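Long-range contacts in uncharacterized esterase YxiM (Bacillus subtilis, PDB 2O14), which is probably an esterase of the GDSL lipolytic family, though its physiological substrate remains unknown: residues Thr98-Ser102 and Gly139-Phe145; Gly209-Phe215 and Leu238-Asp242; Thr310-Asp314 and Glu358-Ile364. One frame throughout, in Å; residues are numbered along the deposited sequence.

From the N terminus, contact 1 comes first: its residues 98-102 lead into strand 100-105 of the β-sandwich, and 139-145 bring the chain back over it after 36 intervening residues, mostly β, on the way to strand 146-156. Contact 2 follows in the GDSL hydrolase part, where 209-215, leading into helix 212-217, meet the loop 238-242 behind strand 233-237. Contact 3 closes the last loop, joining edge strand 311-313 to the end of the C-terminal helix 345-361. The three loops run in series, without nesting or crossing. Contact 2 comes within about 9 Å (nearest atoms) of each of the others, whereas contacts 1 and 3 lie on opposite sides of the chain's centre.

Contact 1: Thr98-Ser102 and Gly139-Phe145; sequences TARAS and GKAGTAF. With SO4 (sulfate ion), chain C.
R100 and K140 meet through both backbone and side chain. K140 N donates to R100 O over 2.9 Å in a nearly straight bond (168°). With CG anti to the backbone N (chi1 179°) and a bend at chi3, the R100 chain carries its guanidinium out alongside K140, whose CB lies over one face, 3.6 Å from R100 NH2. A sulfate, probably from the crystallisation liquor, is met at the guanidinium edge: R100 NE donates to O1 at 3.0 Å while NH2 reaches O4. K140 NZ grips the same anion from its own side, 2.9 Å from O2, so two cationic chains share one doubly charged partner. Replacing R100 by alanine removes the guanidinium and is likely to leave the sulfate with K140 alone within this contact and the lysine CB without its flat neighbour.

Behind this pair the backbones press together, A101 CA standing 3.9 Å from G139 CA; a CB on G139 would run into A101 CA and R100 O. A101 CB then packs 3.7 Å from F145 CD1 at the edge of the phenylalanine ring, which also makes an edge-to-face contact with Y72. The loop is shaped by a type II turn from K140 to T143, with T143 OG1 donating to K140 O at 2.6 Å. One water joins R100 N, T143 OG1 and A144 O.

The segment 139-145 thus folds over the start of strand 100-105 as it passes from strand 131-138 of one sheet to strand 146-156 of the other, a crossover between the layers of the β-sandwich in the galactose-binding domain-like fold.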
loop_
_atom_site.group_PDB
_atom_site.type_symbol
_atom_site.label_atom_id
_atom_site.label_comp_id
_atom_site.label_asym_id
_atom_site.label_seq_id
_atom_site.Cartn_x
_atom_site.Cartn_y
_atom_site.Cartn_z
ATOM N N THR A 98 -2.139 16.888 -5.674
ATOM C CA THR A 98 -1.761 16.104 -4.510
ATOM C C THR A 98 -0.297 16.144 -4.093
ATOM O O THR A 98 0.594 16.069 -4.929
ATOM C CB THR A 98 -2.119 14.618 -4.762
ATOM O OG1 THR A 98 -3.530 14.500 -4.983
ATOM C CG2 THR A 98 -1.696 13.741 -3.581
ATOM N N ALA A 99 -0.064 16.258 -2.788
ATOM C CA ALA A 99 1.290 16.213 -2.244
ATOM C C ALA A 99 1.429 14.737 -1.845
ATOM O O ALA A 99 2.253 14.010 -2.386
ATOM C CB ALA A 99 1.412 17.115 -1.019
ATOM N N ARG A 100 0.592 14.296 -0.911
ATOM C CA ARG A 100 0.592 12.901 -0.478
ATOM C C ARG A 100 -0.724 12.615 0.227
ATOM O O ARG A 100 -1.054 13.258 1.226
ATOM C CB ARG A 100 1.767 12.603 0.463
ATOM C CG ARG A 100 1.789 11.157 0.949
ATOM C CD ARG A 100 3.170 10.723 1.394
ATOM N NE ARG A 100 3.663 11.491 2.530
ATOM C CZ ARG A 100 3.157 11.424 3.759
ATOM N NH1 ARG A 100 2.134 10.617 4.021
ATOM N NH2 ARG A 100 3.681 12.160 4.730
ATOM N N ALA A 101 -1.478 11.654 -0.302
ATOM C CA ALA A 101 -2.774 11.304 0.262
ATOM C C ALA A 101 -3.085 9.821 0.110
ATOM O O ALA A 101 -2.491 9.131 -0.720
ATOM C CB ALA A 101 -3.864 12.126 -0.415
ATOM N N SER A 102 -4.014 9.340 0.928
ATOM C CA SER A 102 -4.442 7.945 0.883
ATOM C C SER A 102 -5.926 7.904 0.553
ATOM O O SER A 102 -6.625 8.908 0.665
ATOM C CB SER A 102 -4.201 7.261 2.234
ATOM O OG SER A 102 -2.810 7.089 2.484
ATOM N N GLY A 139 -2.671 11.613 4.394
ATOM C CA GLY A 139 -1.467 10.965 3.965
ATOM C C GLY A 139 -0.613 11.976 4.700
ATOM O O GLY A 139 -0.257 11.767 5.857
ATOM N N LYS A 140 -0.349 13.110 4.061
ATOM C CA LYS A 140 0.433 14.157 4.703
ATOM C C LYS A 140 -0.512 15.211 5.277
ATOM O O LYS A 140 -1.216 15.901 4.540
ATOM C CB LYS A 140 1.393 14.808 3.707
ATOM C CG LYS A 140 2.320 15.833 4.336
ATOM C CD LYS A 140 3.304 16.384 3.319
ATOM C CE LYS A 140 4.228 17.418 3.936
ATOM N NZ LYS A 140 5.058 16.838 5.029
ATOM N N ALA A 141 -0.530 15.318 6.600
ATOM C CA ALA A 141 -1.382 16.285 7.270
ATOM C C ALA A 141 -1.026 17.697 6.820
ATOM O O ALA A 141 0.148 18.044 6.705
ATOM C CB ALA A 141 -1.224 16.162 8.784
ATOM N N GLY A 142 -2.047 18.503 6.552
ATOM C CA GLY A 142 -1.815 19.871 6.128
ATOM C C GLY A 142 -1.887 20.088 4.631
ATOM O O GLY A 142 -1.875 21.229 4.174
ATOM N N THR A 143 -1.951 19.008 3.859
ATOM C CA THR A 143 -2.034 19.136 2.409
ATOM C C THR A 143 -3.468 18.894 1.925
ATOM O O THR A 143 -4.316 18.423 2.682
ATOM C CB THR A 143 -1.053 18.165 1.709
ATOM O OG1 THR A 143 -1.317 16.822 2.124
ATOM C CG2 THR A 143 0.381 18.519 2.075
ATOM N N ALA A 144 -3.739 19.230 0.668
ATOM C CA ALA A 144 -5.072 19.071 0.102
ATOM C C ALA A 144 -5.389 17.638 -0.316
ATOM O O ALA A 144 -4.630 17.006 -1.056
ATOM C CB ALA A 144 -5.242 20.006 -1.088
ATOM N N PHE A 145 -6.519 17.128 0.166
ATOM C CA PHE A 145 -6.957 15.777 -0.178
ATOM C C PHE A 145 -8.041 15.967 -1.232
ATOM O O PHE A 145 -9.186 16.288 -0.920
ATOM C CB PHE A 145 -7.479 15.079 1.077
ATOM C CG PHE A 145 -6.466 15.038 2.185
ATOM C CD1 PHE A 145 -5.166 14.607 1.932
ATOM C CD2 PHE A 145 -6.789 15.474 3.468
ATOM C CE1 PHE A 145 -4.198 14.612 2.935
ATOM C CE2 PHE A 145 -5.826 15.484 4.483
ATOM C CZ PHE A 145 -4.533 15.056 4.214
HETATM S S SO4 C . 6.715 13.797 2.994
HETATM O O1 SO4 C . 5.515 13.794 2.135
HETATM O O2 SO4 C . 6.913 15.140 3.578
HETATM O O3 SO4 C . 7.889 13.434 2.172
HETATM O O4 SO4 C . 6.557 12.821 4.089
HETATM O O HOH W 1 -5.094 14.651 -2.575
HETATM O O HOH W 2 -2.068 15.905 -0.373
HETATM O O HOH W 3 2.610 11.301 7.549
#

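Contact 2: Gly209-Phe215 and Leu238-Asp242; sequences GQIARGF and LGIND
D242 turns its carboxylate onto the start of helix 212-217, where OD2 accepts from A212 N over 2.8 Å in an almost straight bond (174°), met on the syn side. Its first torsion sets CG anti to the carbonyl carbon (chi1 -56°), carrying the group past I211, the N-cap residue, whose CB comes within 3.4 Å of D242 OD2. The helix start would favour negative charge on this aspartate, although E249, which accepts from R213 N, brings a second carboxylate close by.

I211 holds CG1 between its backbone N and carbonyl carbon (chi1 56°), the crowded position, and this rotation lays CG2 against N241, 3.6 Å from the asparagine CB, the two side chains crossing obliquely. L238 splits its branches across the other segment. L238 CD1 sits 3.7 Å from A212 CA and also touches F215 CB, while L238 CD2 lies over a face of the Q210 carbonyl, 3.7 Å from Q210 O. Helix 251-266 extends this apolar patch, F254 and V257 touching A212 and M261 touching F215.

N241 sends ND2 back to Q210 O in a weak, bent bond of 3.3 Å. N241 ND2 also donates to a water at 2.7 Å that accepts from G209 N as well. A second water accepts from the backbone N of G239 and of N241 and lies close to Q210 O.

G209 N further makes a weak hydrogen bond to the side chain of S171, the nucleophile by similarity. A backbone glycine N-H and an asparagine amide converging on one water beside that serine are consistent with the oxyanion hole of SGNH hydrolases, in whose Gly-X-Asn-Asp block the segment G239-D242 falls.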
loop_
_atom_site.group_PDB
_atom_site.type_symbol
_atom_site.label_atom_id
_atom_site.label_comp_id
_atom_site.label_asym_id
_atom_site.label_seq_id
_atom_site.Cartn_x
_atom_site.Cartn_y
_atom_site.Cartn_z
ATOM N N GLY A 209 8.713 5.372 6.566
ATOM C CA GLY A 209 9.034 5.643 7.959
ATOM C C GLY A 209 8.220 4.903 9.007
ATOM O O GLY A 209 8.288 5.241 10.188
ATOM N N GLN A 210 7.476 3.880 8.598
ATOM C CA GLN A 210 6.642 3.137 9.538
ATOM C C GLN A 210 7.389 2.105 10.382
ATOM O O GLN A 210 8.407 1.542 9.964
ATOM C CB GLN A 210 5.491 2.448 8.797
ATOM C CG GLN A 210 4.410 1.892 9.725
ATOM C CD GLN A 210 3.790 2.967 10.598
ATOM O OE1 GLN A 210 2.678 3.449 10.338
ATOM N NE2 GLN A 210 4.516 3.369 11.631
ATOM N N ILE A 211 6.866 1.884 11.583
ATOM C CA ILE A 211 7.411 0.924 12.538
ATOM C C ILE A 211 6.275 -0.053 12.851
ATOM O O ILE A 211 5.140 0.162 12.427
ATOM C CB ILE A 211 7.850 1.631 13.846
ATOM C CG1 ILE A 211 6.668 2.400 14.440
ATOM C CG2 ILE A 211 9.011 2.601 13.566
ATOM C CD1 ILE A 211 6.974 3.067 15.778
ATOM N N ALA A 212 6.571 -1.112 13.596
ATOM C CA ALA A 212 5.560 -2.107 13.944
ATOM C C ALA A 212 4.376 -1.538 14.730
ATOM O O ALA A 212 3.218 -1.817 14.412
ATOM C CB ALA A 212 6.203 -3.250 14.742
ATOM N N ARG A 213 4.667 -0.752 15.764
ATOM C CA ARG A 213 3.612 -0.176 16.596
ATOM C C ARG A 213 2.634 0.632 15.746
ATOM O O ARG A 213 1.421 0.455 15.854
ATOM C CB ARG A 213 4.217 0.723 17.680
ATOM C CG ARG A 213 3.240 1.145 18.767
ATOM C CD ARG A 213 3.792 2.315 19.556
ATOM N NE ARG A 213 5.032 2.002 20.264
ATOM C CZ ARG A 213 6.114 2.779 20.250
ATOM N NH1 ARG A 213 7.197 2.432 20.934
ATOM N NH2 ARG A 213 6.126 3.891 19.526
ATOM N N GLY A 214 3.171 1.512 14.906
ATOM C CA GLY A 214 2.335 2.336 14.048
ATOM C C GLY A 214 1.518 1.541 13.041
ATOM O O GLY A 214 0.334 1.804 12.848
ATOM N N PHE A 215 2.145 0.572 12.388
ATOM C CA PHE A 215 1.447 -0.242 11.410
ATOM C C PHE A 215 0.267 -0.925 12.091
ATOM O O PHE A 215 -0.822 -1.026 11.528
ATOM C CB PHE A 215 2.401 -1.289 10.819
ATOM C CG PHE A 215 1.882 -1.942 9.570
ATOM C CD1 PHE A 215 0.977 -2.995 9.639
ATOM C CD2 PHE A 215 2.261 -1.464 8.315
ATOM C CE1 PHE A 215 0.450 -3.562 8.471
ATOM C CE2 PHE A 215 1.743 -2.020 7.149
ATOM C CZ PHE A 215 0.835 -3.070 7.225
ATOM N N LEU A 238 9.380 -5.172 8.491
ATOM C CA LEU A 238 9.600 -3.971 9.285
ATOM C C LEU A 238 10.822 -4.227 10.153
ATOM O O LEU A 238 11.309 -5.356 10.230
ATOM C CB LEU A 238 8.376 -3.673 10.163
ATOM C CG LEU A 238 7.104 -3.212 9.442
ATOM C CD1 LEU A 238 5.925 -3.239 10.403
ATOM C CD2 LEU A 238 7.306 -1.808 8.885
ATOM N N GLY A 239 11.325 -3.182 10.799
ATOM C CA GLY A 239 12.492 -3.339 11.647
ATOM C C GLY A 239 13.516 -2.240 11.431
ATOM O O GLY A 239 14.319 -1.944 12.321
ATOM N N ILE A 240 13.489 -1.625 10.253
ATOM C CA ILE A 240 14.434 -0.567 9.941
ATOM C C ILE A 240 14.221 0.658 10.828
ATOM O O ILE A 240 15.100 1.030 11.611
ATOM C CB ILE A 240 14.332 -0.158 8.451
ATOM C CG1 ILE A 240 14.695 -1.351 7.564
ATOM C CG2 ILE A 240 15.267 1.013 8.158
ATOM C CD1 ILE A 240 14.588 -1.060 6.075
ATOM N N ASN A 241 13.048 1.272 10.717
ATOM C CA ASN A 241 12.720 2.463 11.498
ATOM C C ASN A 241 12.532 2.137 12.974
ATOM O O ASN A 241 12.702 2.996 13.843
ATOM C CB ASN A 241 11.448 3.105 10.932
ATOM C CG ASN A 241 11.623 3.550 9.488
ATOM O OD1 ASN A 241 12.176 4.618 9.217
ATOM N ND2 ASN A 241 11.171 2.722 8.555
ATOM N N ASP A 242 12.190 0.886 13.251
ATOM C CA ASP A 242 11.972 0.442 14.615
ATOM C C ASP A 242 13.204 0.598 15.507
ATOM O O ASP A 242 13.075 0.743 16.726
ATOM C CB ASP A 242 11.516 -1.016 14.608
ATOM C CG ASP A 242 10.276 -1.228 13.758
ATOM O OD1 ASP A 242 10.370 -1.112 12.520
ATOM O OD2 ASP A 242 9.201 -1.495 14.332
HETATM O O HOH W 4 11.185 4.132 6.300
HETATM O O HOH W 5 10.896 -0.250 9.494
#

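Contact 3: Thr310-Asp314 and Glu358-Ile364; sequences TYLID and ELKRQGI
Y311 and I364 both set the branch after CB anti to the carbonyl carbon (chi1 -73° for Y311 and, to CG1, -67° for I364), and the two side chains run antiparallel alongside one another. I364 CD1 comes to rest 3.5 Å from Y311 CD1. CG2 of the isoleucine stands over the ring centre, and CG1 makes an off-centre CH-pi contact, 4.1 Å from the Y311 ring centroid and 30° off its normal.

Two residues along the strand, I313 pushes CD1 into the last helical turns, 3.3 Å from E358 CG. I313 CD1 also meets L359 CD2 at 3.4 Å, closer than ordinary carbon contact, the two side chains being roughly perpendicular. E358 gives only its aliphatic part to I313. R361, one turn on, grips the E358 carboxylate side-on in a salt bridge, NE 3.0 Å from E358 OE1 and NH2 2.7 Å from E358 OE2. A water accepting from D314 N donates weakly to E358 OE2, a polar link beside the apolar one.

G363, at positive phi, forms a Schellman motif at the helix C terminus, after which I364 turns back toward the strand. Between edge strand 311-313 of the parallel sheet and the C-terminal helix, the joins described are therefore dispersion contacts between branched aliphatic groups and one aromatic face, while the charge of E358 is met within its own helix.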
loop_
_atom_site.group_PDB
_atom_site.type_symbol
_atom_site.label_atom_id
_atom_site.label_comp_id
_atom_site.label_asym_id
_atom_site.label_seq_id
_atom_site.Cartn_x
_atom_site.Cartn_y
_atom_site.Cartn_z
ATOM N N THR A 310 5.638 -19.033 11.143
ATOM C CA THR A 310 5.289 -18.291 9.940
ATOM C C THR A 310 6.324 -18.633 8.875
ATOM O O THR A 310 7.340 -19.256 9.177
ATOM C CB THR A 310 5.339 -16.773 10.178
ATOM O OG1 THR A 310 6.705 -16.354 10.313
ATOM C CG2 THR A 310 4.576 -16.406 11.444
ATOM N N TYR A 311 6.059 -18.248 7.630
ATOM C CA TYR A 311 7.017 -18.481 6.557
ATOM C C TYR A 311 8.065 -17.389 6.742
ATOM O O TYR A 311 7.780 -16.350 7.348
ATOM C CB TYR A 311 6.344 -18.354 5.191
ATOM C CG TYR A 311 5.430 -19.510 4.858
ATOM C CD1 TYR A 311 5.943 -20.787 4.630
ATOM C CD2 TYR A 311 4.052 -19.336 4.787
ATOM C CE1 TYR A 311 5.103 -21.862 4.339
ATOM C CE2 TYR A 311 3.200 -20.402 4.498
ATOM C CZ TYR A 311 3.731 -21.660 4.275
ATOM O OH TYR A 311 2.891 -22.713 3.991
ATOM N N LEU A 312 9.269 -17.612 6.233
ATOM C CA LEU A 312 10.339 -16.634 6.397
ATOM C C LEU A 312 11.249 -16.484 5.189
ATOM O O LEU A 312 11.769 -17.473 4.657
ATOM C CB LEU A 312 11.201 -17.002 7.613
ATOM C CG LEU A 312 12.443 -16.139 7.860
ATOM C CD1 LEU A 312 12.024 -14.780 8.398
ATOM C CD2 LEU A 312 13.369 -16.838 8.854
ATOM N N ILE A 313 11.432 -15.236 4.765
ATOM C CA ILE A 313 12.312 -14.905 3.654
ATOM C C ILE A 313 13.423 -14.104 4.314
ATOM O O ILE A 313 13.183 -12.995 4.795
ATOM C CB ILE A 313 11.631 -13.994 2.610
ATOM C CG1 ILE A 313 10.374 -14.663 2.052
ATOM C CG2 ILE A 313 12.603 -13.691 1.478
ATOM C CD1 ILE A 313 10.644 -15.937 1.294
ATOM N N ASP A 314 14.627 -14.664 4.363
ATOM C CA ASP A 314 15.745 -13.958 4.984
ATOM C C ASP A 314 16.364 -13.045 3.938
ATOM O O ASP A 314 17.528 -13.207 3.561
ATOM C CB ASP A 314 16.798 -14.947 5.489
ATOM C CG ASP A 314 17.602 -14.396 6.649
ATOM O OD1 ASP A 314 17.750 -13.157 6.745
ATOM O OD2 ASP A 314 18.095 -15.204 7.461
ATOM N N GLU A 358 12.956 -16.992 -3.532
ATOM C CA GLU A 358 13.062 -17.682 -2.255
ATOM C C GLU A 358 11.756 -18.406 -1.918
ATOM O O GLU A 358 11.774 -19.523 -1.392
ATOM C CB GLU A 358 13.413 -16.671 -1.161
ATOM C CG GLU A 358 13.538 -17.248 0.241
ATOM C CD GLU A 358 14.535 -18.386 0.326
ATOM O OE1 GLU A 358 15.400 -18.492 -0.572
ATOM O OE2 GLU A 358 14.456 -19.166 1.301
ATOM N N LEU A 359 10.628 -17.767 -2.220
ATOM C CA LEU A 359 9.322 -18.363 -1.951
ATOM C C LEU A 359 9.158 -19.632 -2.782
ATOM O O LEU A 359 8.573 -20.616 -2.329
ATOM C CB LEU A 359 8.198 -17.370 -2.281
ATOM C CG LEU A 359 8.061 -16.153 -1.356
ATOM C CD1 LEU A 359 7.102 -15.142 -1.962
ATOM C CD2 LEU A 359 7.574 -16.598 0.010
ATOM N N LYS A 360 9.687 -19.606 -3.999
ATOM C CA LYS A 360 9.604 -20.761 -4.879
ATOM C C LYS A 360 10.519 -21.877 -4.384
ATOM O O LYS A 360 10.158 -23.054 -4.436
ATOM C CB LYS A 360 9.971 -20.358 -6.307
ATOM C CG LYS A 360 8.986 -19.374 -6.920
ATOM C CD LYS A 360 9.340 -19.028 -8.360
ATOM C CE LYS A 360 8.354 -18.019 -8.934
ATOM N NZ LYS A 360 8.716 -17.600 -10.317
ATOM N N ARG A 361 11.697 -21.505 -3.892
ATOM C CA ARG A 361 12.643 -22.492 -3.384
ATOM C C ARG A 361 12.049 -23.261 -2.207
ATOM O O ARG A 361 12.332 -24.447 -2.026
ATOM C CB ARG A 361 13.937 -21.815 -2.933
ATOM C CG ARG A 361 15.015 -22.793 -2.482
ATOM C CD ARG A 361 16.164 -22.061 -1.816
ATOM N NE ARG A 361 15.769 -21.518 -0.520
ATOM C CZ ARG A 361 15.599 -22.250 0.574
ATOM N NH1 ARG A 361 15.793 -23.563 0.534
ATOM N NH2 ARG A 361 15.232 -21.670 1.708
ATOM N N GLN A 362 11.230 -22.582 -1.405
ATOM C CA GLN A 362 10.605 -23.218 -0.251
ATOM C C GLN A 362 9.325 -23.945 -0.646
ATOM O O GLN A 362 8.707 -24.618 0.179
ATOM C CB GLN A 362 10.280 -22.185 0.829
ATOM C CG GLN A 362 11.477 -21.428 1.367
ATOM C CD GLN A 362 11.146 -20.657 2.630
ATOM O OE1 GLN A 362 11.908 -19.791 3.062
ATOM N NE2 GLN A 362 10.008 -20.976 3.236
ATOM N N GLY A 363 8.929 -23.800 -1.908
ATOM C CA GLY A 363 7.723 -24.451 -2.385
ATOM C C GLY A 363 6.455 -23.940 -1.722
ATOM O O GLY A 363 5.500 -24.692 -1.531
ATOM N N ILE A 364 6.437 -22.661 -1.367
ATOM C CA ILE A 364 5.266 -22.081 -0.725
ATOM C C ILE A 364 4.104 -21.968 -1.711
ATOM O O ILE A 364 4.235 -21.384 -2.787
ATOM C CB ILE A 364 5.605 -20.709 -0.128
ATOM C CG1 ILE A 364 6.599 -20.896 1.025
ATOM C CG2 ILE A 364 4.341 -20.018 0.359
ATOM C CD1 ILE A 364 7.125 -19.610 1.603
HETATM O O HOH W 6 15.138 -17.367 3.487
#